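Local atomic coordinates of CRISPR-associated protein, Cse2 family (Thermobifida fusca, PDB entry 4H79), a protein that probably binds nucleic acid as the CasB (Cse2) subunit of the type I-E CRISPR surveillance complex Cascade. Residues Arg45-Ala50 / Leu94-Gln99; Val40-Arg45 / Trp61-Asp66; Gly115-Arg120 / Thr156-Asp161. All blocks are in the same frame, centred on the assembly; numbering follows the deposited sequence.

Overall arrangement
The chain is all-helical, and the three contacts are spread across it in pairs of helices. Interactions 1 and 2 are neighbours, centres about 9 Å apart, sharing Arg45 and helix 37-49; their segments alternate along the sequence. Helix 37-49 packs on helix 80-99 by one side and on the short turn 61-64 by another. Interaction 3 follows later in the chain, joining helix 114-119 to helix 144-160. Its centre lies about 17 Å from that of interaction 1, yet the two touch where His98 meets Arg159 and Leu158. Interactions 2 and 3 stay apart, nearest atoms about 10 Å. Within the helical Cse2 fold, interactions 1 and 3 join helices not consecutive in sequence.

Interaction 1: Arg45-Ala50 / Leu94-Gln99; sequences RLRRGA and LYAIHQ
Arg47 lies along the backbone of Ala96 and Ile97, and its side chain changes from apolar to polar partner on the way out. CB leaves its helix pointing neither at nor away from the partner. A chi1 of -69° sets CG opposite the residue's own carbonyl carbon, and this methylene meets Ala96 CB at 3.8 Å from Arg47 CG and approaches Ile97 CG1 at 3.9 Å. Arg47 CD then runs past Ala96 O at 3.4 Å. A bend at chi3 turns the guanidinium back to that same carbonyl, where Arg47 NH1 donates a hydrogen bond to Ala96 O at 3.0 Å, with an N-H...O angle of 156°. The oxygen sits at the guanidinium edge and close to its plane, whereas the donor stands well above the carbonyl plane and so misses the lone-pair direction.

One residue earlier, Leu46 shares the alanine methyl: Leu46 CB lies 3.7 Å from Ala96 CB. Consistent with a small residue at the crossing, the axes of the short segments approach to 8.4 Å and cross at -115°. This is helix-helix packing inside the Cse2 fold, between helices 37-49 and 80-99; helix 144-160 covers Ile97 through Arg152. Were Arg47 replaced by an alanine, the Ala96 carbonyl would probably lose this donor and the flank of Ile97 its methylene cover. The chemistry implies a mixed seam, in which the methylenes of Arg47 pack on Ala96 and Ile97 while its NH1 binds a main-chain oxygen.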
ATOM      1  N   ARG A  45     -12.056 -11.149   2.789  1.00 21.40           N
ATOM      2  CA  ARG A  45     -13.137 -10.100   2.630  1.00 22.72           C
ATOM      3  C   ARG A  45     -12.609  -8.781   2.037  1.00 25.36           C
ATOM      4  O   ARG A  45     -13.310  -8.132   1.219  1.00 20.88           O
ATOM      5  CB  ARG A  45     -13.809  -9.824   3.986  1.00 19.65           C
ATOM      6  CG  ARG A  45     -14.691 -11.025   4.423  1.00 25.82           C
ATOM      7  CD  ARG A  45     -15.179 -10.906   5.871  1.00 35.50           C
ATOM      8  NE  ARG A  45     -16.313  -9.993   5.890  1.00 53.36           N
ATOM      9  CZ  ARG A  45     -16.761  -9.359   6.978  1.00 64.78           C
ATOM     10  NH1 ARG A  45     -16.170  -9.539   8.163  1.00 62.27           N
ATOM     11  NH2 ARG A  45     -17.799  -8.533   6.875  1.00 84.63           N
ATOM     12  N   LEU A  46     -11.394  -8.385   2.447  1.00 20.34           N
ATOM     13  CA  LEU A  46     -10.735  -7.219   1.847  1.00 22.11           C
ATOM     14  C   LEU A  46     -10.541  -7.386   0.321  1.00 25.05           C
ATOM     15  O   LEU A  46     -10.860  -6.457  -0.460  1.00 24.07           O
ATOM     16  CB  LEU A  46      -9.389  -6.963   2.469  1.00 19.25           C
ATOM     17  CG  LEU A  46      -9.479  -6.309   3.892  1.00 24.74           C
ATOM     18  CD1 LEU A  46      -8.160  -6.462   4.606  1.00 21.37           C
ATOM     19  CD2 LEU A  46      -9.949  -4.863   3.833  1.00 28.52           C
ATOM     20  N   ARG A  47     -10.044  -8.565  -0.117  1.00 19.68           N
ATOM     21  CA  ARG A  47      -9.997  -8.793  -1.549  1.00 21.15           C
ATOM     22  C   ARG A  47     -11.351  -8.743  -2.248  1.00 24.31           C
ATOM     23  O   ARG A  47     -11.478  -8.222  -3.348  1.00 24.05           O
ATOM     24  CB  ARG A  47      -9.311 -10.158  -1.842  1.00 19.57           C
ATOM     25  CG  ARG A  47      -7.780 -10.093  -1.488  1.00 17.85           C
ATOM     26  CD  ARG A  47      -7.127 -11.462  -1.974  1.00 18.71           C
ATOM     27  NE  ARG A  47      -7.766 -12.680  -1.368  1.00 21.86           N
ATOM     28  CZ  ARG A  47      -7.368 -13.238  -0.205  1.00 18.18           C
ATOM     29  NH1 ARG A  47      -6.377 -12.667   0.491  1.00 16.68           N
ATOM     30  NH2 ARG A  47      -7.936 -14.351   0.233  1.00 16.86           N
ATOM     31  N   ARG A  48     -12.379  -9.319  -1.640  1.00 21.40           N
ATOM     32  CA  ARG A  48     -13.685  -9.390  -2.282  1.00 28.36           C
ATOM     33  C   ARG A  48     -14.270  -7.973  -2.340  1.00 26.97           C
ATOM     34  O   ARG A  48     -15.064  -7.644  -3.250  1.00 29.24           O
ATOM     35  CB  ARG A  48     -14.609 -10.356  -1.490  1.00 30.37           C
ATOM     36  CG  ARG A  48     -16.033 -10.477  -2.037  1.00 27.75           C
ATOM     37  CD  ARG A  48     -16.668 -11.830  -1.667  1.00 29.80           C
ATOM     38  NE  ARG A  48     -16.847 -12.020  -0.215  1.00 22.96           N
ATOM     39  CZ  ARG A  48     -17.821 -11.472   0.489  1.00 28.08           C
ATOM     40  NH1 ARG A  48     -17.911 -11.738   1.792  1.00 29.36           N
ATOM     41  NH2 ARG A  48     -18.716 -10.655  -0.118  1.00 31.53           N
ATOM     42  N   GLY A  49     -13.909  -7.137  -1.359  1.00 29.46           N
ATOM     43  CA  GLY A  49     -14.317  -5.699  -1.338  1.00 32.20           C
ATOM     44  C   GLY A  49     -13.606  -4.759  -2.305  1.00 39.70           C
ATOM     45  O   GLY A  49     -14.058  -3.609  -2.489  1.00 47.93           O
ATOM     46  N   ALA A  50     -12.527  -5.230  -2.948  1.00 42.07           N
ATOM     47  CA  ALA A  50     -11.679  -4.369  -3.792  1.00 48.64           C
ATOM     48  C   ALA A  50     -12.465  -3.662  -4.894  1.00 60.60           C
ATOM     49  O   ALA A  50     -13.263  -4.290  -5.594  1.00 53.53           O
ATOM     50  CB  ALA A  50     -10.528  -5.157  -4.394  1.00 33.91           C
ATOM     51  N   LEU A  94      -4.777  -3.598  -0.832  1.00 18.86           N
ATOM     52  CA  LEU A  94      -3.583  -4.013  -1.610  1.00 16.08           C
ATOM     53  C   LEU A  94      -2.788  -5.087  -0.848  1.00 17.95           C
ATOM     54  O   LEU A  94      -2.332  -6.091  -1.431  1.00 19.91           O
ATOM     55  CB  LEU A  94      -2.647  -2.804  -1.935  1.00 19.28           C
ATOM     56  CG  LEU A  94      -3.260  -1.781  -2.909  1.00 24.65           C
ATOM     57  CD1 LEU A  94      -2.384  -0.558  -2.983  1.00 24.17           C
ATOM     58  CD2 LEU A  94      -3.407  -2.431  -4.328  1.00 20.99           C
ATOM     59  N   TYR A  95      -2.559  -4.869   0.439  1.00 19.84           N
ATOM     60  CA  TYR A  95      -1.823  -5.889   1.197  1.00 18.81           C
ATOM     61  C   TYR A  95      -2.520  -7.278   1.132  1.00 19.01           C
ATOM     62  O   TYR A  95      -1.842  -8.342   1.026  1.00 20.22           O
ATOM     63  CB  TYR A  95      -1.666  -5.431   2.711  1.00 19.11           C
ATOM     64  CG  TYR A  95      -1.127  -6.611   3.517  1.00 22.31           C
ATOM     65  CD1 TYR A  95       0.234  -7.005   3.379  1.00 20.60           C
ATOM     66  CD2 TYR A  95      -1.983  -7.362   4.384  1.00 22.94           C
ATOM     67  CE1 TYR A  95       0.718  -8.149   4.033  1.00 21.38           C
ATOM     68  CE2 TYR A  95      -1.493  -8.460   5.089  1.00 24.57           C
ATOM     69  CZ  TYR A  95      -0.148  -8.843   4.892  1.00 22.42           C
ATOM     70  OH  TYR A  95       0.364  -9.935   5.572  1.00 22.41           O
ATOM     71  N   ALA A  96      -3.866  -7.285   1.272  1.00 16.58           N
ATOM     72  CA  ALA A  96      -4.640  -8.553   1.196  1.00 17.82           C
ATOM     73  C   ALA A  96      -4.426  -9.277  -0.125  1.00 15.77           C
ATOM     74  O   ALA A  96      -4.345 -10.502  -0.176  1.00 16.43           O
ATOM     75  CB  ALA A  96      -6.136  -8.257   1.403  1.00 14.82           C
ATOM     76  N   ILE A  97      -4.368  -8.508  -1.197  1.00 15.71           N
ATOM     77  CA  ILE A  97      -4.084  -9.090  -2.529  1.00 18.37           C
ATOM     78  C   ILE A  97      -2.647  -9.593  -2.578  1.00 16.77           C
ATOM     79  O   ILE A  97      -2.381 -10.734  -3.004  1.00 17.93           O
ATOM     80  CB  ILE A  97      -4.255  -7.988  -3.606  1.00 16.31           C
ATOM     81  CG1 ILE A  97      -5.748  -7.639  -3.758  1.00 20.48           C
ATOM     82  CG2 ILE A  97      -3.707  -8.493  -4.978  1.00 17.38           C
ATOM     83  CD1 ILE A  97      -5.945  -6.324  -4.470  1.00 21.06           C
ATOM     84  N   HIS A  98      -1.714  -8.784  -2.032  1.00 17.92           N
ATOM     85  CA  HIS A  98      -0.257  -9.140  -2.021  1.00 16.72           C
ATOM     86  C   HIS A  98       0.061 -10.379  -1.246  1.00 16.62           C
ATOM     87  O   HIS A  98       0.827 -11.262  -1.707  1.00 15.04           O
ATOM     88  CB  HIS A  98       0.498  -7.903  -1.395  1.00 17.01           C
ATOM     89  CG  HIS A  98       1.938  -7.842  -1.794  1.00 18.14           C
ATOM     90  ND1 HIS A  98       2.706  -6.751  -1.560  1.00 18.84           N
ATOM     91  CD2 HIS A  98       2.781  -8.846  -2.335  1.00 18.38           C
ATOM     92  CE1 HIS A  98       3.995  -7.031  -1.987  1.00 21.40           C
ATOM     93  NE2 HIS A  98       4.028  -8.314  -2.462  1.00 21.18           N
ATOM     94  N   GLN A  99      -0.548 -10.528  -0.060  1.00 18.02           N
ATOM     95  CA  GLN A  99      -0.246 -11.672   0.853  1.00 17.52           C
ATOM     96  C   GLN A  99      -0.890 -13.017   0.456  1.00 16.66           C
ATOM     97  O   GLN A  99      -0.398 -14.085   0.822  1.00 21.95           O
ATOM     98  CB  GLN A  99      -0.656 -11.312   2.301  1.00 21.85           C
ATOM     99  CG  GLN A  99      -0.099 -12.291   3.349  1.00 23.06           C
ATOM    100  CD  GLN A  99       1.445 -12.223   3.429  1.00 26.65           C
ATOM    101  OE1 GLN A  99       2.013 -11.181   3.780  1.00 23.90           O
ATOM    102  NE2 GLN A  99       2.125 -13.312   3.086  1.00 22.84           N
TER

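Interaction 2: Val40-Arg45 / Trp61-Asp66; sequences VATLAR and WGLILD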
ATOM      1  N   VAL A  40      -7.448 -14.966   8.160  1.00 20.49           N
ATOM      2  CA  VAL A  40      -7.730 -15.507   6.834  1.00 23.72           C
ATOM      3  C   VAL A  40      -9.022 -14.873   6.233  1.00 21.66           C
ATOM      4  O   VAL A  40      -9.039 -14.448   5.062  1.00 17.58           O
ATOM      5  CB  VAL A  40      -7.871 -17.051   6.899  1.00 23.08           C
ATOM      6  CG1 VAL A  40      -8.433 -17.628   5.590  1.00 24.62           C
ATOM      7  CG2 VAL A  40      -6.500 -17.703   7.205  1.00 25.38           C
ATOM      8  N   ALA A  41     -10.093 -14.831   7.020  1.00 19.94           N
ATOM      9  CA  ALA A  41     -11.397 -14.258   6.568  1.00 22.08           C
ATOM     10  C   ALA A  41     -11.269 -12.782   6.303  1.00 21.25           C
ATOM     11  O   ALA A  41     -11.836 -12.289   5.342  1.00 21.45           O
ATOM     12  CB  ALA A  41     -12.510 -14.457   7.638  1.00 22.55           C
ATOM     13  N   THR A  42     -10.541 -12.049   7.174  1.00 19.66           N
ATOM     14  CA  THR A  42     -10.375 -10.633   6.982  1.00 19.56           C
ATOM     15  C   THR A  42      -9.666 -10.275   5.666  1.00 19.43           C
ATOM     16  O   THR A  42     -10.132  -9.402   4.902  1.00 18.39           O
ATOM     17  CB  THR A  42      -9.570 -10.007   8.158  1.00 25.37           C
ATOM     18  OG1 THR A  42     -10.372 -10.151   9.330  1.00 27.72           O
ATOM     19  CG2 THR A  42      -9.258  -8.508   7.899  1.00 22.87           C
ATOM     20  N   LEU A  43      -8.562 -10.956   5.377  1.00 18.47           N
ATOM     21  CA  LEU A  43      -7.838 -10.705   4.111  1.00 17.61           C
ATOM     22  C   LEU A  43      -8.731 -11.108   2.930  1.00 15.45           C
ATOM     23  O   LEU A  43      -8.798 -10.332   1.933  1.00 18.03           O
ATOM     24  CB  LEU A  43      -6.564 -11.576   4.070  1.00 21.08           C
ATOM     25  CG  LEU A  43      -5.517 -11.095   5.079  1.00 27.33           C
ATOM     26  CD1 LEU A  43      -4.321 -12.030   5.031  1.00 34.72           C
ATOM     27  CD2 LEU A  43      -5.068  -9.634   4.789  1.00 26.00           C
ATOM     28  N   ALA A  44      -9.460 -12.241   3.021  1.00 16.47           N
ATOM     29  CA  ALA A  44     -10.360 -12.644   1.906  1.00 18.81           C
ATOM     30  C   ALA A  44     -11.460 -11.620   1.690  1.00 21.42           C
ATOM     31  O   ALA A  44     -11.827 -11.264   0.518  1.00 19.72           O
ATOM     32  CB  ALA A  44     -11.033 -13.985   2.219  1.00 18.67           C
ATOM     33  N   ARG A  45     -12.056 -11.149   2.789  1.00 21.40           N
ATOM     34  CA  ARG A  45     -13.137 -10.100   2.630  1.00 22.72           C
ATOM     35  C   ARG A  45     -12.609  -8.781   2.037  1.00 25.36           C
ATOM     36  O   ARG A  45     -13.310  -8.132   1.219  1.00 20.88           O
ATOM     37  CB  ARG A  45     -13.809  -9.824   3.986  1.00 19.65           C
ATOM     38  CG  ARG A  45     -14.691 -11.025   4.423  1.00 25.82           C
ATOM     39  CD  ARG A  45     -15.179 -10.906   5.871  1.00 35.50           C
ATOM     40  NE  ARG A  45     -16.313  -9.993   5.890  1.00 53.36           N
ATOM     41  CZ  ARG A  45     -16.761  -9.359   6.978  1.00 64.78           C
ATOM     42  NH1 ARG A  45     -16.170  -9.539   8.163  1.00 62.27           N
ATOM     43  NH2 ARG A  45     -17.799  -8.533   6.875  1.00 84.63           N
ATOM     44  N   TRP A  61     -15.612  -1.321   7.411  1.00 74.68           N
ATOM     45  CA  TRP A  61     -14.789  -0.410   8.203  1.00 65.12           C
ATOM     46  C   TRP A  61     -14.096  -1.019   9.389  1.00 46.65           C
ATOM     47  O   TRP A  61     -12.887  -0.817   9.557  1.00 41.85           O
ATOM     48  CB  TRP A  61     -15.630   0.758   8.727  1.00 58.53           C
ATOM     49  CG  TRP A  61     -15.406   1.982   7.941  1.00 67.53           C
ATOM     50  CD1 TRP A  61     -16.219   3.109   7.853  1.00 65.06           C
ATOM     51  CD2 TRP A  61     -14.267   2.234   7.043  1.00 67.06           C
ATOM     52  NE1 TRP A  61     -15.674   4.020   6.978  1.00 66.11           N
ATOM     53  CE2 TRP A  61     -14.498   3.551   6.452  1.00 63.07           C
ATOM     54  CE3 TRP A  61     -13.115   1.503   6.664  1.00 71.89           C
ATOM     55  CZ2 TRP A  61     -13.603   4.113   5.533  1.00 57.47           C
ATOM     56  CZ3 TRP A  61     -12.215   2.078   5.742  1.00 69.27           C
ATOM     57  CH2 TRP A  61     -12.458   3.351   5.193  1.00 61.31           C
ATOM     58  N   GLY A  62     -14.885  -1.673  10.259  1.00 54.49           N
ATOM     59  CA  GLY A  62     -14.432  -2.192  11.565  1.00 51.18           C
ATOM     60  C   GLY A  62     -13.248  -3.142  11.510  1.00 56.87           C
ATOM     61  O   GLY A  62     -12.525  -3.270  12.508  1.00 73.19           O
ATOM     62  N   LEU A  63     -13.053  -3.798  10.352  1.00 59.57           N
ATOM     63  CA  LEU A  63     -11.900  -4.691  10.116  1.00 72.60           C
ATOM     64  C   LEU A  63     -10.646  -3.887   9.833  1.00 72.89           C
ATOM     65  O   LEU A  63      -9.555  -4.228  10.282  1.00 82.15           O
ATOM     66  CB  LEU A  63     -12.109  -5.606   8.891  1.00 62.04           C
ATOM     67  CG  LEU A  63     -13.261  -6.595   8.732  1.00 79.49           C
ATOM     68  CD1 LEU A  63     -13.339  -7.089   7.289  1.00 64.11           C
ATOM     69  CD2 LEU A  63     -13.046  -7.747   9.702  1.00 84.12           C
ATOM     70  N   ILE A  64     -10.803  -2.841   9.037  1.00 54.03           N
ATOM     71  CA  ILE A  64      -9.674  -2.043   8.653  1.00 50.94           C
ATOM     72  C   ILE A  64      -9.318  -1.115   9.818  1.00 56.39           C
ATOM     73  O   ILE A  64      -8.176  -1.155  10.303  1.00 53.53           O
ATOM     74  CB  ILE A  64      -9.995  -1.245   7.376  1.00 54.54           C
ATOM     75  CG1 ILE A  64     -10.379  -2.179   6.245  1.00 50.29           C
ATOM     76  CG2 ILE A  64      -8.808  -0.401   6.923  1.00 65.81           C
ATOM     77  CD1 ILE A  64     -10.940  -1.437   5.059  1.00 44.67           C
ATOM     78  N   LEU A  65     -10.303  -0.326  10.283  1.00 40.74           N
ATOM     79  CA  LEU A  65     -10.064   0.889  11.106  1.00 41.49           C
ATOM     80  C   LEU A  65     -10.716   0.792  12.483  1.00 42.52           C
ATOM     81  O   LEU A  65     -11.905   0.618  12.587  1.00 54.41           O
ATOM     82  CB  LEU A  65     -10.596   2.145  10.399  1.00 38.86           C
ATOM     83  CG  LEU A  65      -9.985   2.574   9.067  1.00 45.64           C
ATOM     84  CD1 LEU A  65     -10.674   3.837   8.587  1.00 49.26           C
ATOM     85  CD2 LEU A  65      -8.509   2.844   9.289  1.00 47.46           C
ATOM     86  N   ASP A  66      -9.923   0.876  13.531  1.00 32.22           N
ATOM     87  CA  ASP A  66     -10.471   0.862  14.905  1.00 35.21           C
ATOM     88  C   ASP A  66     -10.054   2.145  15.609  1.00 33.88           C
ATOM     89  O   ASP A  66      -9.402   3.021  15.005  1.00 29.60           O
ATOM     90  CB  ASP A  66     -10.028  -0.388  15.695  1.00 33.87           C
ATOM     91  CG  ASP A  66      -8.500  -0.495  15.818  1.00 38.85           C
ATOM     92  OD1 ASP A  66      -7.942  -1.481  15.325  1.00 38.64           O
ATOM     93  OD2 ASP A  66      -7.836   0.396  16.374  1.00 35.55           O
TER
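Leu63 is the residue through which segment 61-66 reaches segment 40-45 of helix 37-49, meeting Thr42 and Arg45 with its two methyl branches. In sequence order, Trp61 comes first: Trp61 O accepts a backbone bond from Leu65 N at 2.7 Å, and one face of its indole is covered, off towards the rim, by Leu65 CD1, 3.7 Å above the ring plane. Past Gly62 the chain turns Leu63 at the helix, Leu63 CA lying 6.9 Å from Thr42 CA. A chi1 of -59° folds Leu63 CG back beside its own N, and from there the branch crosses the gap. Leu63 CD2 meets Thr42 tip to tip, 3.6 Å from Thr42 OG1; that hydroxyl is hydrogen-bonded to Arg38 O one turn back in its own helix, so the methyl lies against an oxygen whose polar need is already served. Leu63 CD1 sits over one face of the Arg45 guanidinium, 3.8 Å from Arg45 NH1, offset to the rim, and the two side chains cross at about a right angle. Leu63 CD2 also approaches Arg45 NH1, at 3.9 Å. Arg45 bends at chi3 (80°) to bring that flat group over the leucine.

This is packing of a short, weakly bonded helical turn against helix 37-49 within the Cse2 helical fold, and no hydrogen bond crosses it. Leu63 is poorly ordered, so the exact methyl positions are less certain; its carbonyl is bonded by Arg24. The Ile64 side chain touches His89 of helix 80-99 and Leu46 of helix 37-49, and Leu65 is packed on Phe20, Glu85 and Ala88. Asp66 then stands at the N-cap of helix 67-71, where its side chain caps a backbone N and Asp66 OD1 forms a salt bridge with Arg68.

Interaction 3: Gly115-Arg120 / Thr156-Asp161; sequences GEAVRR and TLLRRD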
ATOM      1  N   GLY A 115       9.247   2.166  -5.410  1.00 19.86           N
ATOM      2  CA  GLY A 115      10.208   2.279  -6.548  1.00 23.26           C
ATOM      3  C   GLY A 115      11.275   1.168  -6.454  1.00 24.94           C
ATOM      4  O   GLY A 115      11.565   0.469  -7.461  1.00 22.43           O
ATOM      5  N   GLU A 116      11.831   0.964  -5.247  1.00 23.64           N
ATOM      6  CA  GLU A 116      12.829  -0.110  -5.027  1.00 23.55           C
ATOM      7  C   GLU A 116      12.219  -1.481  -5.331  1.00 19.90           C
ATOM      8  O   GLU A 116      12.880  -2.330  -5.942  1.00 24.24           O
ATOM      9  CB  GLU A 116      13.331  -0.147  -3.588  1.00 26.09           C
ATOM     10  CG  GLU A 116      14.161   1.088  -3.223  1.00 30.53           C
ATOM     11  CD  GLU A 116      13.299   2.280  -2.663  1.00 39.31           C
ATOM     12  OE1 GLU A 116      12.071   2.487  -2.987  1.00 35.00           O
ATOM     13  OE2 GLU A 116      13.883   3.040  -1.882  1.00 47.72           O
ATOM     14  N   ALA A 117      10.993  -1.719  -4.861  1.00 19.93           N
ATOM     15  CA  ALA A 117      10.329  -3.029  -5.090  1.00 23.71           C
ATOM     16  C   ALA A 117      10.108  -3.253  -6.553  1.00 21.83           C
ATOM     17  O   ALA A 117      10.386  -4.365  -7.106  1.00 18.99           O
ATOM     18  CB  ALA A 117       8.983  -3.092  -4.320  1.00 19.67           C
ATOM     19  N   VAL A 118       9.577  -2.246  -7.220  1.00 19.91           N
ATOM     20  CA  VAL A 118       9.283  -2.411  -8.685  1.00 19.23           C
ATOM     21  C   VAL A 118      10.598  -2.680  -9.491  1.00 20.44           C
ATOM     22  O   VAL A 118      10.635  -3.479 -10.427  1.00 22.16           O
ATOM     23  CB  VAL A 118       8.544  -1.141  -9.227  1.00 22.24           C
ATOM     24  CG1 VAL A 118       8.538  -1.132 -10.772  1.00 21.56           C
ATOM     25  CG2 VAL A 118       7.111  -1.120  -8.659  1.00 23.97           C
ATOM     26  N   ARG A 119      11.667  -2.006  -9.124  1.00 18.93           N
ATOM     27  CA  ARG A 119      12.961  -2.178  -9.832  1.00 21.18           C
ATOM     28  C   ARG A 119      13.445  -3.669  -9.770  1.00 19.90           C
ATOM     29  O   ARG A 119      14.057  -4.152 -10.720  1.00 21.66           O
ATOM     30  CB  ARG A 119      14.034  -1.255  -9.228  1.00 23.23           C
ATOM     31  CG  ARG A 119      15.343  -1.293 -10.060  1.00 24.75           C
ATOM     32  CD  ARG A 119      15.039  -0.754 -11.460  1.00 27.32           C
ATOM     33  NE  ARG A 119      16.108  -0.946 -12.477  1.00 39.98           N
ATOM     34  CZ  ARG A 119      17.104  -0.094 -12.762  1.00 45.09           C
ATOM     35  NH1 ARG A 119      17.244   1.034 -12.096  1.00 38.09           N
ATOM     36  NH2 ARG A 119      17.996  -0.379 -13.725  1.00 42.09           N
ATOM     37  N   ARG A 120      13.088  -4.399  -8.702  1.00 19.46           N
ATOM     38  CA  ARG A 120      13.488  -5.848  -8.537  1.00 21.60           C
ATOM     39  C   ARG A 120      12.807  -6.721  -9.559  1.00 20.53           C
ATOM     40  O   ARG A 120      13.215  -7.840  -9.800  1.00 20.92           O
ATOM     41  CB  ARG A 120      13.159  -6.393  -7.115  1.00 26.17           C
ATOM     42  CG  ARG A 120      13.891  -5.687  -5.967  1.00 28.31           C
ATOM     43  CD  ARG A 120      15.314  -5.470  -6.308  1.00 34.35           C
ATOM     44  NE  ARG A 120      15.989  -4.938  -5.115  1.00 49.71           N
ATOM     45  CZ  ARG A 120      16.626  -5.685  -4.225  1.00 40.29           C
ATOM     46  NH1 ARG A 120      16.725  -6.992  -4.401  1.00 31.74           N
ATOM     47  NH2 ARG A 120      17.207  -5.118  -3.191  1.00 41.88           N
ATOM     48  N   THR A 156       0.205  -6.968  -7.882  1.00 19.03           N
ATOM     49  CA  THR A 156       0.034  -8.315  -8.429  1.00 22.78           C
ATOM     50  C   THR A 156       1.404  -8.851  -8.939  1.00 21.74           C
ATOM     51  O   THR A 156       1.746 -10.050  -8.764  1.00 19.70           O
ATOM     52  CB  THR A 156      -1.027  -8.299  -9.534  1.00 30.41           C
ATOM     53  OG1 THR A 156      -2.286  -7.929  -8.947  1.00 33.07           O
ATOM     54  CG2 THR A 156      -1.236  -9.647 -10.073  1.00 38.14           C
ATOM     55  N   LEU A 157       2.144  -7.969  -9.627  1.00 19.95           N
ATOM     56  CA  LEU A 157       3.457  -8.360 -10.185  1.00 23.92           C
ATOM     57  C   LEU A 157       4.456  -8.569  -9.046  1.00 22.09           C
ATOM     58  O   LEU A 157       5.213  -9.521  -9.051  1.00 19.70           O
ATOM     59  CB  LEU A 157       3.988  -7.319 -11.199  1.00 22.18           C
ATOM     60  CG  LEU A 157       3.141  -7.106 -12.467  1.00 25.38           C
ATOM     61  CD1 LEU A 157       3.731  -5.915 -13.242  1.00 25.09           C
ATOM     62  CD2 LEU A 157       3.087  -8.336 -13.400  1.00 30.04           C
ATOM     63  N   LEU A 158       4.430  -7.661  -8.048  1.00 19.64           N
ATOM     64  CA  LEU A 158       5.319  -7.851  -6.889  1.00 20.48           C
ATOM     65  C   LEU A 158       5.039  -9.188  -6.174  1.00 22.84           C
ATOM     66  O   LEU A 158       5.992  -9.857  -5.727  1.00 19.31           O
ATOM     67  CB  LEU A 158       5.165  -6.711  -5.872  1.00 17.61           C
ATOM     68  CG  LEU A 158       5.538  -5.319  -6.374  1.00 16.12           C
ATOM     69  CD1 LEU A 158       5.279  -4.293  -5.226  1.00 17.53           C
ATOM     70  CD2 LEU A 158       7.074  -5.274  -6.822  1.00 16.46           C
ATOM     71  N   ARG A 159       3.748  -9.535  -6.017  1.00 18.28           N
ATOM     72  CA  ARG A 159       3.393 -10.793  -5.387  1.00 16.85           C
ATOM     73  C   ARG A 159       3.978 -11.979  -6.112  1.00 17.30           C
ATOM     74  O   ARG A 159       4.463 -12.933  -5.474  1.00 16.93           O
ATOM     75  CB  ARG A 159       1.830 -10.925  -5.321  1.00 15.17           C
ATOM     76  CG  ARG A 159       1.432 -12.199  -4.625  1.00 19.17           C
ATOM     77  CD  ARG A 159      -0.082 -12.564  -4.804  1.00 17.00           C
ATOM     78  NE  ARG A 159      -0.169 -13.946  -4.342  1.00 25.48           N
ATOM     79  CZ  ARG A 159       0.251 -14.991  -5.046  1.00 26.81           C
ATOM     80  NH1 ARG A 159       0.635 -14.830  -6.332  1.00 24.12           N
ATOM     81  NH2 ARG A 159       0.200 -16.193  -4.490  1.00 28.46           N
ATOM     82  N   ARG A 160       3.894 -11.978  -7.457  1.00 20.34           N
ATOM     83  CA  ARG A 160       4.382 -13.128  -8.279  1.00 20.57           C
ATOM     84  C   ARG A 160       5.893 -13.361  -8.032  1.00 19.30           C
ATOM     85  O   ARG A 160       6.341 -14.496  -8.019  1.00 19.83           O
ATOM     86  CB  ARG A 160       4.075 -12.879  -9.797  1.00 26.30           C
ATOM     87  CG  ARG A 160       4.376 -14.076 -10.720  1.00 40.13           C
ATOM     88  CD  ARG A 160       3.311 -14.190 -11.825  1.00 47.88           C
ATOM     89  NE  ARG A 160       3.197 -15.551 -12.359  1.00 50.82           N
ATOM     90  CZ  ARG A 160       3.934 -16.018 -13.369  1.00 53.11           C
ATOM     91  NH1 ARG A 160       3.772 -17.289 -13.792  1.00 43.79           N
ATOM     92  NH2 ARG A 160       4.833 -15.217 -13.960  1.00 42.20           N
ATOM     93  N   ASP A 161       6.645 -12.286  -7.766  1.00 16.95           N
ATOM     94  CA  ASP A 161       8.100 -12.364  -7.501  1.00 18.46           C
ATOM     95  C   ASP A 161       8.390 -12.411  -5.996  1.00 19.86           C
ATOM     96  O   ASP A 161       9.532 -12.381  -5.602  1.00 19.09           O
ATOM     97  CB  ASP A 161       8.829 -11.169  -8.162  1.00 19.05           C
ATOM     98  CG  ASP A 161       9.200 -11.434  -9.617  1.00 24.35           C
ATOM     99  OD1 ASP A 161       8.473 -12.250 -10.298  1.00 23.44           O
ATOM    100  OD2 ASP A 161      10.232 -10.892 -10.074  1.00 20.27           O
TER
HETATM  101  O   HOH W   1      12.435 -10.335  -8.886  1.00 22.41           O
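Leu158 reaches across from helix 144-160 and sets its forked end against Ala117 of helix 114-119. Its CB bond runs neither at nor away from the partner, but the turn about that bond (chi1 -62°) carries both methyls forward. Leu158 CD2 lies 3.8 Å from Ala117 CB, and CD1 of the same leucine is 4.0 Å from that methyl, so the alanine faces the fork. Leu158 CD2 also comes to 3.4 Å from Ala117 O, placing it against the backbone as well as the side chain. Ala117 points its CB at the leucine, whereas Val118 is turned across the line of approach and packs on Phe135 and Phe194.

The CA atoms of Val118 and Leu158 are 7.0 Å apart. Farther along, Arg120 CA and Asp161 CA are separated by 8.5 Å. At this wider end a water spans the gap, donating to Arg120 O at 2.8 Å and to Asp161 OD2 at 2.6 Å. Asp161 turns its CB toward the other segment, while the guanidinium end of Arg120 leads away from it. The contact joins the C-terminal ends of two helices in the Cse2 fold, with His98 of helix 80-99 also touching Leu158. Its chemistry is therefore divided: apolar and direct at the buried end, water-mediated between the main-chain Arg120 O and the Asp161 carboxylate, with one water donating to both a carbonyl and a carboxylate that is probably ionised.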